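Side-chain contacts in CSE3 (Thermus thermophilus, PDB 2Y8Y), which cuts CRISPR transcripts to yield CRISPR RNA and stays bound to that RNA after processing: residues R132-E135 against R140-E143; P91-G96 against E190-T195. All coordinates share one frame; numbering follows the deposited sequence.

Interaction 1 lies within the second of two ferredoxin-like units, and interaction 2 sets the linker into that unit against one of its helices; their centres lie 13 Å apart on the same side of the chain's centre. Interaction 1 joins helix 123-136 to strand 139-144; interaction 2 sets the connection between strands 81-89 and 98-110 against helix 189-198. Along the chain, 91-96 comes first and 190-195 last, with both parts of interaction 1 between them. The two helices adjoin where Glu135 O lies 3.1 Å from Arg191 NH1, a packing contact. Arg132 and Arg133, on the helix of interaction 1, bind RNA phosphates, whereas interaction 2 ties the inter-unit linker to the helix beside it.

Interaction 1 (R132-E135 against R140-E143); sequences RRLE and RLLE. With nucleotides of chain B.
Glu135 and Arg140 lie next to each other without forming a salt bridge: the carboxylate meets the aliphatic part of the arginine, Glu135 OE2 approaching Arg140 CG at 4.1 Å. Arg140 NE stays 5.0 Å from that same Glu135 OE2, and the carboxylate and guanidinium planes are turned 53° apart, so any attraction between the charges would be a longer-range one. Arg140 CG is set anti to its backbone N, and a bend at chi3 directs the guanidinium onward, where NH1 makes a weak, long ion pair with Glu185. A water takes the direct polar role instead. It donates to Glu135 OE2 at 2.8 Å and accepts from Leu141 N at 2.9 Å, linking the last turn of the helix to the strand backbone.

Deeper in, Leu134 points at the strand and its CD1 touches Leu141 CD2 at 3.7 Å, the two branched ends meeting at a slant. Leu184 of strand 173-186 lies against Leu134, and Phe101 of strand 98-110 against Leu141. Chain order and strand pairing place the contact across the short turn from the first helix to the second strand of a ferredoxin-like β-α-β-β-α-β fold, whose four strands run 211-214, 98-110, 173-186, 139-144 across the sheet.

On the same helix, two arginines reach the phosphates of RNA chain B. Arg132 NH1 donates to OP1 of G14 of chain B at 2.8 Å and 164°, with the oxygen at the edge of the guanidinium and in its plane; NH2 adds a weak second bond. That OP1 also lies over one face of the Arg133 guanidinium. Folded at chi2 and chi3, Arg133 sends NH2 to OP2 of G15 of chain B at 2.8 Å and 149°, while its NE is salt-bridged to Glu136.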
ATOM      1  N   ARG A 132       6.157 -13.630  -7.133  1.00 10.13           N
ATOM      2  CA  ARG A 132       7.425 -13.135  -7.651  1.00 10.00           C
ATOM      3  C   ARG A 132       7.855 -11.844  -6.942  1.00  9.09           C
ATOM      4  O   ARG A 132       9.019 -11.693  -6.582  1.00 10.48           O
ATOM      5  CB  ARG A 132       7.328 -12.901  -9.168  1.00 12.31           C
ATOM      6  CG  ARG A 132       8.638 -12.497  -9.806  1.00 14.43           C
ATOM      7  CD  ARG A 132       8.504 -12.231 -11.307  1.00 16.10           C
ATOM      8  NE  ARG A 132       7.587 -11.131 -11.601  1.00 16.60           N
ATOM      9  CZ  ARG A 132       7.864  -9.846 -11.394  1.00 18.09           C
ATOM     10  NH1 ARG A 132       9.036  -9.479 -10.892  1.00 18.75           N
ATOM     11  NH2 ARG A 132       6.967  -8.920 -11.694  1.00 18.56           N
ATOM     12  N   ARG A 133       6.924 -10.914  -6.764  1.00  8.76           N
ATOM     13  CA  ARG A 133       7.248  -9.664  -6.084  1.00 10.14           C
ATOM     14  C   ARG A 133       7.722  -9.932  -4.665  1.00  9.70           C
ATOM     15  O   ARG A 133       8.699  -9.321  -4.201  1.00  9.65           O
ATOM     16  CB  ARG A 133       6.044  -8.711  -6.018  1.00  9.54           C
ATOM     17  CG  ARG A 133       5.533  -8.161  -7.368  1.00 11.11           C
ATOM     18  CD  ARG A 133       6.592  -7.427  -8.176  1.00 15.02           C
ATOM     19  NE  ARG A 133       7.177  -6.277  -7.488  1.00 15.81           N
ATOM     20  CZ  ARG A 133       7.236  -5.047  -8.012  1.00 16.54           C
ATOM     21  NH1 ARG A 133       6.703  -4.791  -9.199  1.00 19.28           N
ATOM     22  NH2 ARG A 133       7.794  -4.069  -7.326  1.00 21.87           N
ATOM     23  N   LEU A 134       7.030 -10.815  -3.959  1.00  8.09           N
ATOM     24  CA  LEU A 134       7.407 -11.082  -2.564  1.00 10.14           C
ATOM     25  C   LEU A 134       8.786 -11.722  -2.539  1.00  9.45           C
ATOM     26  O   LEU A 134       9.646 -11.343  -1.750  1.00  9.69           O
ATOM     27  CB  LEU A 134       6.371 -11.989  -1.885  1.00 10.16           C
ATOM     28  CG  LEU A 134       5.045 -11.299  -1.563  1.00 10.34           C
ATOM     29  CD1 LEU A 134       4.076 -12.293  -0.955  1.00 14.80           C
ATOM     30  CD2 LEU A 134       5.258 -10.113  -0.633  1.00  9.16           C
ATOM     31  N   GLU A 135       9.017 -12.690  -3.417  1.00 10.44           N
ATOM     32  CA  GLU A 135      10.282 -13.403  -3.401  1.00 10.37           C
ATOM     33  C   GLU A 135      11.445 -12.475  -3.752  1.00 10.50           C
ATOM     34  O   GLU A 135      12.484 -12.478  -3.075  1.00 11.26           O
ATOM     35  CB  GLU A 135      10.216 -14.623  -4.324  1.00 13.00           C
ATOM     36  CG  GLU A 135       9.339 -15.708  -3.753  1.00 22.79           C
ATOM     37  CD  GLU A 135       8.852 -16.684  -4.799  1.00 31.94           C
ATOM     38  OE1 GLU A 135       9.299 -16.580  -5.964  1.00 27.97           O
ATOM     39  OE2 GLU A 135       8.019 -17.549  -4.454  1.00 29.49           O
ATOM     40  N   ARG A 140       8.426 -14.700   1.247  1.00  8.88           N
ATOM     41  CA  ARG A 140       7.908 -15.818   0.450  1.00 10.43           C
ATOM     42  C   ARG A 140       6.527 -16.167   0.974  1.00 12.37           C
ATOM     43  O   ARG A 140       6.336 -16.254   2.177  1.00 12.04           O
ATOM     44  CB  ARG A 140       8.832 -17.045   0.543  1.00 11.81           C
ATOM     45  CG  ARG A 140       8.498 -18.160  -0.459  1.00 14.53           C
ATOM     46  CD  ARG A 140       9.491 -19.327  -0.393  1.00 20.91           C
ATOM     47  NE  ARG A 140      10.884 -18.897  -0.521  1.00 20.48           N
ATOM     48  CZ  ARG A 140      11.820 -19.132   0.392  1.00 17.55           C
ATOM     49  NH1 ARG A 140      11.503 -19.794   1.495  1.00 22.64           N
ATOM     50  NH2 ARG A 140      13.061 -18.705   0.208  1.00 17.68           N
ATOM     51  N   LEU A 141       5.555 -16.388   0.091  1.00 13.06           N
ATOM     52  CA  LEU A 141       4.263 -16.877   0.574  1.00 15.68           C
ATOM     53  C   LEU A 141       4.410 -18.207   1.305  1.00 16.61           C
ATOM     54  O   LEU A 141       5.235 -19.052   0.932  1.00 20.45           O
ATOM     55  CB  LEU A 141       3.294 -17.087  -0.584  1.00 20.10           C
ATOM     56  CG  LEU A 141       2.559 -15.908  -1.172  1.00 19.72           C
ATOM     57  CD1 LEU A 141       1.580 -16.424  -2.234  1.00 16.02           C
ATOM     58  CD2 LEU A 141       1.833 -15.153  -0.075  1.00 17.21           C
ATOM     59  N   LEU A 142       3.600 -18.417   2.334  1.00 17.03           N
ATOM     60  CA  LEU A 142       3.539 -19.721   2.982  1.00 17.40           C
ATOM     61  C   LEU A 142       2.678 -20.642   2.128  1.00 18.28           C
ATOM     62  O   LEU A 142       1.826 -20.173   1.380  1.00 20.31           O
ATOM     63  CB  LEU A 142       2.925 -19.611   4.378  1.00 24.63           C
ATOM     64  CG  LEU A 142       3.748 -18.873   5.434  1.00 27.04           C
ATOM     65  CD1 LEU A 142       3.179 -19.111   6.823  1.00 30.63           C
ATOM     66  CD2 LEU A 142       5.194 -19.315   5.370  1.00 31.40           C
ATOM     67  N   GLU A 143       2.890 -21.947   2.233  1.00 22.87           N
ATOM     68  CA  GLU A 143       2.067 -22.866   1.455  1.00 36.19           C
ATOM     69  C   GLU A 143       1.184 -23.778   2.298  1.00 43.60           C
ATOM     70  O   GLU A 143       1.286 -23.814   3.523  1.00 47.72           O
ATOM     71  CB  GLU A 143       2.919 -23.682   0.476  1.00 48.04           C
ATOM     72  CG  GLU A 143       3.160 -22.964  -0.845  1.00 57.68           C
ATOM     73  CD  GLU A 143       3.978 -23.781  -1.825  1.00 66.54           C
ATOM     74  OE1 GLU A 143       4.183 -24.987  -1.573  1.00 67.75           O
ATOM     75  OE2 GLU A 143       4.418 -23.215  -2.851  1.00 69.03           O
TER
ATOM     76  P     G B  14       9.457  -5.959 -11.578  1.00 12.73           P
ATOM     77  OP1   G B  14       9.098  -6.728 -10.371  1.00 12.52           O
ATOM     78  OP2   G B  14       8.378  -5.569 -12.518  1.00 14.14           O
ATOM     79  O5'   G B  14      10.297  -4.675 -11.193  1.00 12.35           O
ATOM     80  C5'   G B  14      11.432  -4.788 -10.348  1.00 13.88           C
ATOM     81  C4'   G B  14      12.229  -3.517 -10.328  1.00 13.74           C
ATOM     82  O4'   G B  14      12.747  -3.221 -11.654  1.00 12.38           O
ATOM     83  C3'   G B  14      11.467  -2.262  -9.972  1.00 12.07           C
ATOM     84  O3'   G B  14      11.195  -2.157  -8.593  1.00 12.47           O
ATOM     85  C2'   G B  14      12.397  -1.186 -10.499  1.00 13.95           C
ATOM     86  O2'   G B  14      13.543  -1.057  -9.665  1.00 14.09           O
ATOM     87  C1'   G B  14      12.821  -1.820 -11.826  1.00 13.62           C
ATOM     88  N9    G B  14      11.893  -1.430 -12.895  1.00 12.97           N
ATOM     89  C8    G B  14      10.823  -2.126 -13.418  1.00 12.61           C
ATOM     90  N7    G B  14      10.171  -1.423 -14.303  1.00 13.12           N
ATOM     91  C5    G B  14      10.817  -0.192 -14.333  1.00 13.57           C
ATOM     92  C6    G B  14      10.553   0.980 -15.091  1.00 15.50           C
ATOM     93  O6    G B  14       9.657   1.177 -15.920  1.00 16.45           O
ATOM     94  N1    G B  14      11.454   1.998 -14.795  1.00 15.87           N
ATOM     95  C2    G B  14      12.486   1.900 -13.883  1.00 14.23           C
ATOM     96  N2    G B  14      13.261   2.983 -13.733  1.00 16.96           N
ATOM     97  N3    G B  14      12.748   0.810 -13.178  1.00 13.76           N
ATOM     98  C4    G B  14      11.876  -0.183 -13.452  1.00 13.29           C
ATOM     99  P     G B  15       9.872  -1.400  -8.087  1.00 13.21           P
ATOM    100  OP1   G B  15       9.841  -1.548  -6.609  1.00 14.04           O
ATOM    101  OP2   G B  15       8.720  -1.900  -8.871  1.00 14.19           O
ATOM    102  O5'   G B  15      10.142   0.115  -8.476  1.00 14.56           O
ATOM    103  C5'   G B  15      11.136   0.864  -7.805  1.00 15.52           C
ATOM    104  C4'   G B  15      11.304   2.228  -8.413  1.00 16.59           C
ATOM    105  O4'   G B  15      11.624   2.123  -9.827  1.00 15.51           O
ATOM    106  C3'   G B  15      10.084   3.120  -8.417  1.00 13.68           C
ATOM    107  O3'   G B  15       9.761   3.635  -7.143  1.00 13.50           O
ATOM    108  C2'   G B  15      10.511   4.177  -9.421  1.00 16.30           C
ATOM    109  O2'   G B  15      11.522   5.004  -8.871  1.00 16.66           O
ATOM    110  C1'   G B  15      11.149   3.286 -10.492  1.00 15.52           C
ATOM    111  N9    G B  15      10.142   2.889 -11.491  1.00 14.90           N
ATOM    112  C8    G B  15       9.448   1.710 -11.621  1.00 15.39           C
ATOM    113  N7    G B  15       8.563   1.758 -12.583  1.00 17.12           N
ATOM    114  C5    G B  15       8.662   3.044 -13.084  1.00 14.64           C
ATOM    115  C6    G B  15       7.954   3.681 -14.130  1.00 16.62           C
ATOM    116  O6    G B  15       7.070   3.216 -14.844  1.00 18.26           O
ATOM    117  N1    G B  15       8.368   5.003 -14.309  1.00 17.51           N
ATOM    118  C2    G B  15       9.333   5.631 -13.563  1.00 14.73           C
ATOM    119  N2    G B  15       9.593   6.912 -13.882  1.00 18.30           N
ATOM    120  N3    G B  15      10.010   5.048 -12.594  1.00 16.99           N
ATOM    121  C4    G B  15       9.615   3.761 -12.409  1.00 15.11           C
TER
HETATM  122  O   HOH W   1       6.283 -16.165  -2.742  1.00 21.71           O

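Interaction 2 (P91-G96 against E190-T195); sequences PALKPG and ERALAT
Leu93 holds CG anti to its carbonyl carbon (chi1 -58°), and with CD1 then extended away from CA this methyl leads the side chain onto helix 189-198. Leu193 answers with the other choice: CG anti to the backbone N (chi1 179°) and chi2 at 61°, which brings CD1 round to Pro91 although its CB does not itself face the loop. Two separate van der Waals contacts follow.

In the first, the single methyl Leu93 CD1 settles on the helix surface between consecutive residues. It lies 3.7 Å from Ala192 CB, 3.6 Å from Leu193 N and 4.3 Å from Leu193 CB, so it packs on backbone as well as on side-chain carbon. Ala192 points its CB at the loop and offers a small side chain beside the Leu193 backbone. Leu93 also rests on Leu196, one turn further along the helix.

In the second, Leu193 CD1 meets the pyrrolidine ring of Pro91, at 3.9 Å from Pro91 CG and 4.0 Å from Pro91 CB. The two side chains cross at about a right angle, and the one methyl lies near several ring carbons. Leu193 additionally touches Thr2, whose OG1 is hydrogen-bonded to Pro91 O; Thr2, near the N-terminus, thus borders the same patch.

The interface is small, 151 Å² in total, and its side-chain contacts are all apolar, with the nearest CA atoms, those of Leu93 and Leu193, still 7.2 Å apart: side chains span the gap, one of them reaching the helix backbone. Beyond it, the Gly96 backbone is hydrogen-bonded to Val186, and Ala192 also packs on Phe139 of strand 139-144. Such a linker, leaving the last strand of one ferredoxin-like unit, passing the second helix of the next and entering that unit's first strand, belongs to the tandem ferredoxin-like architecture of the Cas6/Cse3/CasE family.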
ATOM      1  N   PRO A  91      10.350  -2.027  12.258  1.00 16.08           N
ATOM      2  CA  PRO A  91      10.148  -3.464  12.074  1.00 15.00           C
ATOM      3  C   PRO A  91      11.377  -4.250  12.473  1.00 15.63           C
ATOM      4  O   PRO A  91      12.495  -3.840  12.180  1.00 24.03           O
ATOM      5  CB  PRO A  91       9.888  -3.592  10.571  1.00 18.78           C
ATOM      6  CG  PRO A  91       9.303  -2.264  10.189  1.00 19.58           C
ATOM      7  CD  PRO A  91      10.053  -1.259  11.039  1.00 14.87           C
ATOM      8  N   ALA A  92      11.162  -5.367  13.153  1.00 16.70           N
ATOM      9  CA  ALA A  92      12.254  -6.232  13.562  1.00 19.76           C
ATOM     10  C   ALA A  92      12.098  -7.568  12.860  1.00 21.70           C
ATOM     11  O   ALA A  92      11.705  -8.557  13.467  1.00 23.01           O
ATOM     12  CB  ALA A  92      12.255  -6.425  15.070  1.00 26.22           C
ATOM     13  N   LEU A  93      12.427  -7.596  11.579  1.00 15.12           N
ATOM     14  CA  LEU A  93      12.177  -8.788  10.771  1.00 14.07           C
ATOM     15  C   LEU A  93      13.296  -9.795  10.970  1.00 15.14           C
ATOM     16  O   LEU A  93      14.468  -9.428  11.000  1.00 16.85           O
ATOM     17  CB  LEU A  93      12.046  -8.405   9.300  1.00 13.14           C
ATOM     18  CG  LEU A  93      10.943  -7.383   9.024  1.00 14.83           C
ATOM     19  CD1 LEU A  93      10.999  -6.915   7.570  1.00 17.74           C
ATOM     20  CD2 LEU A  93       9.566  -7.945   9.357  1.00 18.67           C
ATOM     21  N   LYS A  94      12.943 -11.065  11.118  1.00 13.67           N
ATOM     22  CA  LYS A  94      13.951 -12.096  11.334  1.00 13.16           C
ATOM     23  C   LYS A  94      13.782 -13.233  10.330  1.00 13.05           C
ATOM     24  O   LYS A  94      12.681 -13.503   9.871  1.00 11.95           O
ATOM     25  CB  LYS A  94      13.873 -12.628  12.758  1.00 15.98           C
ATOM     26  CG  LYS A  94      14.251 -11.569  13.801  1.00 23.17           C
ATOM     27  CD  LYS A  94      14.395 -12.145  15.192  1.00 41.97           C
ATOM     28  CE  LYS A  94      14.831 -11.073  16.186  1.00 49.84           C
ATOM     29  NZ  LYS A  94      13.811  -9.993  16.332  1.00 49.61           N
ATOM     30  N   PRO A  95      14.880 -13.903   9.966  1.00 14.22           N
ATOM     31  CA  PRO A  95      14.729 -14.976   8.979  1.00 13.84           C
ATOM     32  C   PRO A  95      13.784 -16.074   9.460  1.00 12.62           C
ATOM     33  O   PRO A  95      13.929 -16.583  10.574  1.00 14.92           O
ATOM     34  CB  PRO A  95      16.155 -15.521   8.828  1.00 18.16           C
ATOM     35  CG  PRO A  95      17.041 -14.401   9.309  1.00 16.67           C
ATOM     36  CD  PRO A  95      16.274 -13.733  10.404  1.00 16.22           C
ATOM     37  N   GLY A  96      12.800 -16.409   8.631  1.00 14.28           N
ATOM     38  CA  GLY A  96      11.852 -17.461   8.953  1.00 14.46           C
ATOM     39  C   GLY A  96      10.601 -16.971   9.673  1.00 13.77           C
ATOM     40  O   GLY A  96       9.671 -17.733   9.914  1.00 17.10           O
ATOM     41  N   GLU A 190      16.956  -7.857   5.302  1.00 13.38           N
ATOM     42  CA  GLU A 190      17.397  -6.612   4.672  1.00 16.93           C
ATOM     43  C   GLU A 190      16.499  -6.245   3.486  1.00 14.34           C
ATOM     44  O   GLU A 190      15.991  -5.124   3.397  1.00 14.78           O
ATOM     45  CB  GLU A 190      18.868  -6.724   4.246  1.00 20.89           C
ATOM     46  CG  GLU A 190      19.442  -5.486   3.589  1.00 30.73           C
ATOM     47  CD  GLU A 190      20.953  -5.554   3.463  1.00 38.75           C
ATOM     48  OE1 GLU A 190      21.599  -6.137   4.361  1.00 44.02           O
ATOM     49  OE2 GLU A 190      21.492  -5.034   2.466  1.00 38.69           O
ATOM     50  N   ARG A 191      16.280  -7.187   2.582  1.00 12.66           N
ATOM     51  CA  ARG A 191      15.425  -6.905   1.438  1.00 10.65           C
ATOM     52  C   ARG A 191      13.979  -6.717   1.878  1.00 10.93           C
ATOM     53  O   ARG A 191      13.260  -5.874   1.329  1.00 11.37           O
ATOM     54  CB  ARG A 191      15.481  -8.032   0.408  1.00 12.77           C
ATOM     55  CG  ARG A 191      16.707  -8.023  -0.507  1.00 19.14           C
ATOM     56  CD  ARG A 191      16.584  -9.109  -1.595  1.00 20.96           C
ATOM     57  NE  ARG A 191      16.635 -10.453  -1.023  1.00 26.52           N
ATOM     58  CZ  ARG A 191      16.092 -11.538  -1.572  1.00 32.80           C
ATOM     59  NH1 ARG A 191      15.434 -11.458  -2.722  1.00 26.69           N
ATOM     60  NH2 ARG A 191      16.197 -12.711  -0.960  1.00 34.94           N
ATOM     61  N   ALA A 192      13.542  -7.510   2.851  1.00  9.96           N
ATOM     62  CA  ALA A 192      12.150  -7.459   3.303  1.00  9.44           C
ATOM     63  C   ALA A 192      11.818  -6.088   3.877  1.00 10.17           C
ATOM     64  O   ALA A 192      10.753  -5.530   3.603  1.00  9.84           O
ATOM     65  CB  ALA A 192      11.883  -8.561   4.326  1.00  9.68           C
ATOM     66  N   LEU A 193      12.730  -5.541   4.675  1.00 11.03           N
ATOM     67  CA  LEU A 193      12.514  -4.205   5.225  1.00 12.39           C
ATOM     68  C   LEU A 193      12.428  -3.160   4.108  1.00 11.40           C
ATOM     69  O   LEU A 193      11.538  -2.297   4.100  1.00 12.95           O
ATOM     70  CB  LEU A 193      13.626  -3.847   6.207  1.00 13.19           C
ATOM     71  CG  LEU A 193      13.478  -2.454   6.815  1.00 16.86           C
ATOM     72  CD1 LEU A 193      12.185  -2.331   7.595  1.00 24.09           C
ATOM     73  CD2 LEU A 193      14.680  -2.186   7.697  1.00 25.41           C
ATOM     74  N   ALA A 194      13.337  -3.257   3.143  1.00 11.45           N
ATOM     75  CA  ALA A 194      13.306  -2.330   2.009  1.00 10.24           C
ATOM     76  C   ALA A 194      11.984  -2.430   1.255  1.00 10.48           C
ATOM     77  O   ALA A 194      11.418  -1.417   0.830  1.00 12.48           O
ATOM     78  CB  ALA A 194      14.477  -2.580   1.078  1.00 12.97           C
ATOM     79  N   THR A 195      11.483  -3.653   1.093  1.00  9.38           N
ATOM     80  CA  THR A 195      10.195  -3.854   0.438  1.00  9.91           C
ATOM     81  C   THR A 195       9.055  -3.165   1.203  1.00 10.29           C
ATOM     82  O   THR A 195       8.209  -2.500   0.591  1.00 11.27           O
ATOM     83  CB  THR A 195       9.910  -5.353   0.277  1.00 10.33           C
ATOM     84  OG1 THR A 195      10.925  -5.920  -0.552  1.00 11.35           O
ATOM     85  CG2 THR A 195       8.536  -5.602  -0.344  1.00 10.60           C
TER